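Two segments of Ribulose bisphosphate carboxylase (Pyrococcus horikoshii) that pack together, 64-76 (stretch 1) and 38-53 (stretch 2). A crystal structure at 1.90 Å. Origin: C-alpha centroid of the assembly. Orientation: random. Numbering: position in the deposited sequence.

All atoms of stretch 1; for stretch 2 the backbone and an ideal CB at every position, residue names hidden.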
# COMPACT_ATOMS: atom_id res chain seq x y z
N MET A 64 19.44 -32.35 -20.95
CA MET A 64 18.66 -32.99 -19.91
C MET A 64 17.60 -33.96 -20.40
O MET A 64 16.95 -34.61 -19.58
CB MET A 64 18.03 -31.91 -18.99
CG MET A 64 19.05 -31.05 -18.28
SD MET A 64 20.07 -32.03 -17.18
CE MET A 64 18.91 -32.46 -15.89
N ALA A 65 17.42 -34.10 -21.70
CA ALA A 65 16.40 -35.01 -22.25
C ALA A 65 16.63 -36.47 -21.83
O ALA A 65 15.70 -37.13 -21.37
CB ALA A 65 16.35 -34.91 -23.80
N LYS A 66 17.85 -36.95 -21.97
CA LYS A 66 18.17 -38.34 -21.63
C LYS A 66 18.01 -38.59 -20.13
O LYS A 66 17.43 -39.61 -19.75
CB LYS A 66 19.54 -38.81 -22.18
CG LYS A 66 20.77 -37.92 -21.78
CD LYS A 66 22.06 -38.24 -22.62
CE LYS A 66 22.75 -36.93 -23.13
NZ LYS A 66 21.98 -36.14 -24.19
N ARG A 67 18.33 -37.60 -19.29
CA ARG A 67 18.06 -37.70 -17.86
C ARG A 67 16.62 -37.42 -17.45
O ARG A 67 16.35 -37.32 -16.27
CB ARG A 67 18.97 -36.76 -17.05
CG ARG A 67 20.44 -37.09 -17.15
CD ARG A 67 21.33 -35.93 -16.73
NE ARG A 67 21.15 -35.64 -15.32
CZ ARG A 67 21.72 -34.61 -14.69
NH1 ARG A 67 22.48 -33.77 -15.34
NH2 ARG A 67 21.53 -34.43 -13.41
N SER A 68 15.72 -37.22 -18.40
CA SER A 68 14.35 -36.95 -18.05
C SER A 68 13.41 -38.10 -18.47
O SER A 68 12.22 -37.94 -18.38
CB SER A 68 13.88 -35.62 -18.66
OG SER A 68 14.70 -34.48 -18.28
N MET A 69 13.93 -39.24 -18.92
CA MET A 69 13.09 -40.35 -19.42
C MET A 69 12.49 -41.16 -18.32
O MET A 69 13.20 -41.57 -17.43
CB MET A 69 13.94 -41.35 -20.17
CG MET A 69 14.37 -40.95 -21.53
SD MET A 69 15.31 -42.35 -22.23
CE MET A 69 14.03 -43.39 -22.94
N ALA A 70 11.20 -41.47 -18.43
CA ALA A 70 10.55 -42.38 -17.50
C ALA A 70 10.88 -43.80 -17.98
O ALA A 70 11.25 -44.01 -19.13
CB ALA A 70 9.07 -42.15 -17.45
N LYS A 71 10.85 -44.76 -17.06
CA LYS A 71 11.18 -46.15 -17.41
C LYS A 71 10.15 -47.11 -16.86
O LYS A 71 9.88 -47.10 -15.65
CB LYS A 71 12.56 -46.51 -16.87
CG LYS A 71 13.73 -46.07 -17.79
CD LYS A 71 14.09 -47.08 -18.91
CE LYS A 71 15.03 -46.46 -20.00
NZ LYS A 71 14.62 -45.01 -20.33
N VAL A 72 9.60 -47.97 -17.71
CA VAL A 72 8.71 -49.04 -17.27
C VAL A 72 9.58 -50.14 -16.71
O VAL A 72 10.37 -50.72 -17.44
CB VAL A 72 7.86 -49.65 -18.41
CG1 VAL A 72 6.93 -50.73 -17.85
CG2 VAL A 72 7.08 -48.56 -19.15
N PHE A 73 9.45 -50.43 -15.41
CA PHE A 73 10.29 -51.42 -14.75
C PHE A 73 9.55 -52.68 -14.26
O PHE A 73 10.20 -53.69 -13.88
CB PHE A 73 11.06 -50.75 -13.63
CG PHE A 73 10.24 -50.39 -12.42
CD1 PHE A 73 10.07 -51.31 -11.39
CD2 PHE A 73 9.66 -49.12 -12.31
CE1 PHE A 73 9.32 -50.99 -10.26
CE2 PHE A 73 8.91 -48.77 -11.17
CZ PHE A 73 8.75 -49.70 -10.14
N TYR A 74 8.22 -52.61 -14.26
CA TYR A 74 7.35 -53.72 -13.89
C TYR A 74 6.19 -53.80 -14.89
O TYR A 74 5.57 -52.79 -15.21
CB TYR A 74 6.80 -53.48 -12.50
CG TYR A 74 5.74 -54.45 -12.01
CD1 TYR A 74 6.04 -55.38 -11.00
CD2 TYR A 74 4.45 -54.41 -12.50
CE1 TYR A 74 5.09 -56.26 -10.50
CE2 TYR A 74 3.48 -55.28 -12.02
CZ TYR A 74 3.80 -56.20 -11.01
OH TYR A 74 2.86 -57.07 -10.54
N LEU A 75 5.90 -54.99 -15.36
CA LEU A 75 4.80 -55.19 -16.30
C LEU A 75 4.26 -56.61 -16.20
O LEU A 75 4.96 -57.54 -16.54
CB LEU A 75 5.27 -54.92 -17.73
CG LEU A 75 4.19 -55.19 -18.79
CD1 LEU A 75 2.99 -54.27 -18.49
CD2 LEU A 75 4.68 -54.97 -20.21
N GLU A 76 3.03 -56.77 -15.74
CA GLU A 76 2.45 -58.10 -15.56
C GLU A 76 0.96 -58.09 -15.86
O GLU A 76 0.28 -57.10 -15.70
CB GLU A 76 2.64 -58.63 -14.12
CG GLU A 76 4.08 -58.60 -13.58
CD GLU A 76 5.00 -59.66 -14.17
OE1 GLU A 76 4.57 -60.48 -15.02
OE2 GLU A 76 6.18 -59.67 -13.77
N UNK A 38 1.28 -54.25 -28.62
CA UNK A 38 1.75 -55.22 -27.60
C UNK A 38 1.64 -54.58 -26.24
O UNK A 38 1.63 -53.37 -26.15
CB UNK A 38 3.19 -55.67 -27.86
N UNK A 39 1.56 -55.35 -25.16
CA UNK A 39 1.51 -54.73 -23.82
C UNK A 39 2.76 -53.87 -23.51
O UNK A 39 2.65 -52.78 -22.92
CB UNK A 39 1.37 -55.82 -22.76
N UNK A 40 3.93 -54.35 -23.93
CA UNK A 40 5.18 -53.60 -23.90
C UNK A 40 5.09 -52.21 -24.56
O UNK A 40 5.52 -51.20 -24.00
CB UNK A 40 6.27 -54.42 -24.59
N UNK A 41 4.53 -52.17 -25.77
CA UNK A 41 4.42 -50.94 -26.53
C UNK A 41 3.45 -50.00 -25.87
O UNK A 41 3.75 -48.83 -25.65
CB UNK A 41 3.99 -51.22 -27.97
N UNK A 42 2.30 -50.52 -25.47
CA UNK A 42 1.36 -49.72 -24.71
C UNK A 42 2.06 -49.10 -23.50
O UNK A 42 1.96 -47.91 -23.30
CB UNK A 42 0.17 -50.57 -24.27
N UNK A 43 2.75 -49.92 -22.70
CA UNK A 43 3.39 -49.44 -21.48
C UNK A 43 4.44 -48.33 -21.81
O UNK A 43 4.50 -47.29 -21.14
CB UNK A 43 4.05 -50.61 -20.75
N UNK A 44 5.22 -48.56 -22.86
CA UNK A 44 6.16 -47.60 -23.39
C UNK A 44 5.49 -46.27 -23.73
O UNK A 44 5.98 -45.23 -23.34
CB UNK A 44 6.85 -48.18 -24.63
N UNK A 45 4.35 -46.33 -24.42
CA UNK A 45 3.58 -45.16 -24.75
C UNK A 45 3.19 -44.36 -23.49
O UNK A 45 3.25 -43.11 -23.48
CB UNK A 45 2.33 -45.57 -25.53
N UNK A 46 2.82 -45.06 -22.44
CA UNK A 46 2.51 -44.35 -21.18
C UNK A 46 3.75 -43.61 -20.65
O UNK A 46 3.67 -42.43 -20.25
CB UNK A 46 2.00 -45.33 -20.13
N UNK A 47 4.90 -44.30 -20.65
CA UNK A 47 6.14 -43.77 -20.03
C UNK A 47 6.64 -42.56 -20.84
O UNK A 47 7.09 -41.51 -20.33
CB UNK A 47 7.22 -44.85 -19.96
N UNK A 48 6.51 -42.73 -22.14
CA UNK A 48 6.89 -41.73 -23.12
C UNK A 48 6.09 -40.41 -23.01
O UNK A 48 6.65 -39.32 -22.90
CB UNK A 48 6.72 -42.32 -24.52
N UNK A 49 4.77 -40.53 -23.04
CA UNK A 49 3.91 -39.39 -23.09
C UNK A 49 3.91 -38.69 -21.71
O UNK A 49 3.69 -37.48 -21.63
CB UNK A 49 2.50 -39.81 -23.51
N UNK A 50 4.19 -39.43 -20.65
CA UNK A 50 4.31 -38.80 -19.33
C UNK A 50 5.73 -38.28 -19.06
O UNK A 50 6.01 -37.81 -18.00
CB UNK A 50 3.91 -39.80 -18.24
N UNK A 51 6.65 -38.41 -20.01
CA UNK A 51 8.02 -37.94 -19.80
C UNK A 51 8.46 -37.11 -20.99
O UNK A 51 7.92 -36.04 -21.15
CB UNK A 51 8.98 -39.11 -19.58
N UNK A 52 9.37 -37.58 -21.83
CA UNK A 52 9.98 -36.77 -22.88
C UNK A 52 9.35 -36.97 -24.25
O UNK A 52 9.69 -36.26 -25.20
CB UNK A 52 11.48 -37.08 -22.96
N UNK A 53 8.53 -38.00 -24.40
CA UNK A 53 7.84 -38.21 -25.66
C UNK A 53 8.76 -38.95 -26.57
O UNK A 53 9.85 -39.33 -26.16
CB UNK A 53 7.38 -36.89 -26.29

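Position 38 comes just before a helix, and nothing of stretch 1 lies within 5.5 Å of its ideal CB. An N-cap suits a small acceptor: Ser, Thr, Asp or Asn. It is Ser-38. Its OG accepts from the N of position 41 at 3.1 Å, a capping bond.

Position 39 opens the helix, with phi -60°. Its CB points toward stretch 1, and the ideal CB is 4.3 Å from Leu-75 CD2. A modest apolar residue fits, and proline is at ease in a first turn. It is Pro-39, whose ring packs on Leu-75.

Position 40 points sideways, its ideal CB 4.7 Å from Leu-75 CD2. Stretch 1 offers methyl groups here and no charge. An apolar residue would suit, as would a long polar one with an aliphatic stem. It is Glu-40. Its CG comes within 4.2 Å of Leu-75 CD2.

Positions 41 and 42 are out of reach of stretch 1, so stretch 1 does not decide them. Many helix-compatible residues would do. They are Glu-41 and Ala-42.

Position 43 points toward the strand. Its ideal CB is 4.0 Å from Val-72 CG2 and 4.4 Å from Leu-75 CD1. With methyls this close, a small apolar residue is the natural choice. It is Ala-43. Its CB touches both side chains, and its O is 3.5 Å from Val-72 CG2.

Position 44 points away, and its ideal CB would be 5.5 Å from Val-72 CG2. The helical angles suit many residues. It is Gly-44.

Position 45 points away from stretch 1, so a polar residue is possible. It is Arg-45, in a salt bridge one turn back: its NH2 is 2.8 Å from Glu-41 OE1. Position 46 points sideways, and stretch 1 sets no demand; many helix-compatible residues would do. It is Ile-46.

Position 47 points toward stretch 1 where the backbones come close: its CA is 5.3 Å from Ala-70 CA. The ideal CB is 3.8 Å from Val-72 CG2 and 4.1 Å from Ala-70 CB. Small residues such as Ala, Gly or Ser are favored. It is Ala-47, packing on both side chains.

Positions 48 and 49 are equally free of demands from stretch 1, and many residues would do. They are Ser-48 and Glu-49. Position 50, just past the helix, points sideways; a small or polar residue is one possibility among several. It is Ser-50, whose OG donates to Ile-46 O at 2.5 Å.

Position 51 points toward stretch 1. Its ideal CB is 3.4 Å from Ala-70 N, a donor, and 3.7 Å from Ser-68 O. A small residue with an acceptor would suit, such as Ser; Asn or Asp might also serve. It is Ser-51. Ala-70 N donates a weak bond to Ser-51 OG (3.3 Å, 171°), while that OG donates to Ala-47 O at 2.6 Å.

Position 52 also points toward stretch 1. Its ideal CB is 4.5 Å from Ala-65 O and 5.0 Å from Met-69 CG. Leu, Ile or Met could fill this space. It is Ile-52. Its CG2 is 3.5 Å from Ala-65 O, and its CD1 is 3.5 Å from Met-69 CG.

Position 53 has phi 84°, which favors glycine. It is Gly-53.

Stretch 2, residues 38-53: SPEEAAGRIASESSIG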
# COMPACT_ATOMS: atom_id res chain seq x y z
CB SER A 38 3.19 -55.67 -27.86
OG SER A 38 4.10 -54.63 -27.56
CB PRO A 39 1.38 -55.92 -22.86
CG PRO A 39 1.07 -57.18 -23.77
CD PRO A 39 1.45 -56.82 -25.14
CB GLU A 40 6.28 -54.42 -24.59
CG GLU A 40 6.74 -55.65 -23.82
CD GLU A 40 5.81 -56.89 -23.95
OE1 GLU A 40 5.93 -57.79 -23.08
OE2 GLU A 40 4.96 -56.98 -24.91
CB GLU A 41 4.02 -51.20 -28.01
CG GLU A 41 4.68 -50.16 -28.92
CD GLU A 41 4.07 -50.06 -30.30
OE1 GLU A 41 3.22 -49.16 -30.49
OE2 GLU A 41 4.45 -50.85 -31.18
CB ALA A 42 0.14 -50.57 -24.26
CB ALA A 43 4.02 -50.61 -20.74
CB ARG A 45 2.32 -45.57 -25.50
CG ARG A 45 2.63 -45.94 -26.95
CD ARG A 45 1.44 -46.50 -27.69
NE ARG A 45 1.79 -46.97 -29.06
CZ ARG A 45 1.66 -46.24 -30.17
NH1 ARG A 45 1.23 -44.98 -30.14
NH2 ARG A 45 2.01 -46.77 -31.36
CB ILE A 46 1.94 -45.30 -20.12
CG1 ILE A 46 0.67 -45.96 -20.66
CG2 ILE A 46 1.58 -44.48 -18.85
CD1 ILE A 46 0.27 -47.25 -19.93
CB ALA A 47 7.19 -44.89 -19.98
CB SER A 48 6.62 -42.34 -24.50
OG SER A 48 7.00 -41.40 -25.41
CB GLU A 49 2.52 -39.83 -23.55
CG GLU A 49 1.53 -38.69 -23.76
CD GLU A 49 1.84 -37.82 -24.98
OE1 GLU A 49 2.59 -38.30 -25.89
OE2 GLU A 49 1.33 -36.66 -24.99
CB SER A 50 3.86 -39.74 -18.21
OG SER A 50 4.41 -41.05 -18.27
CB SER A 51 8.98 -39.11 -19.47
OG SER A 51 9.23 -39.97 -20.57
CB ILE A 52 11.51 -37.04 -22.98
CG1 ILE A 52 11.85 -38.49 -23.35
CG2 ILE A 52 12.23 -36.74 -21.71
CD1 ILE A 52 13.26 -38.66 -23.86
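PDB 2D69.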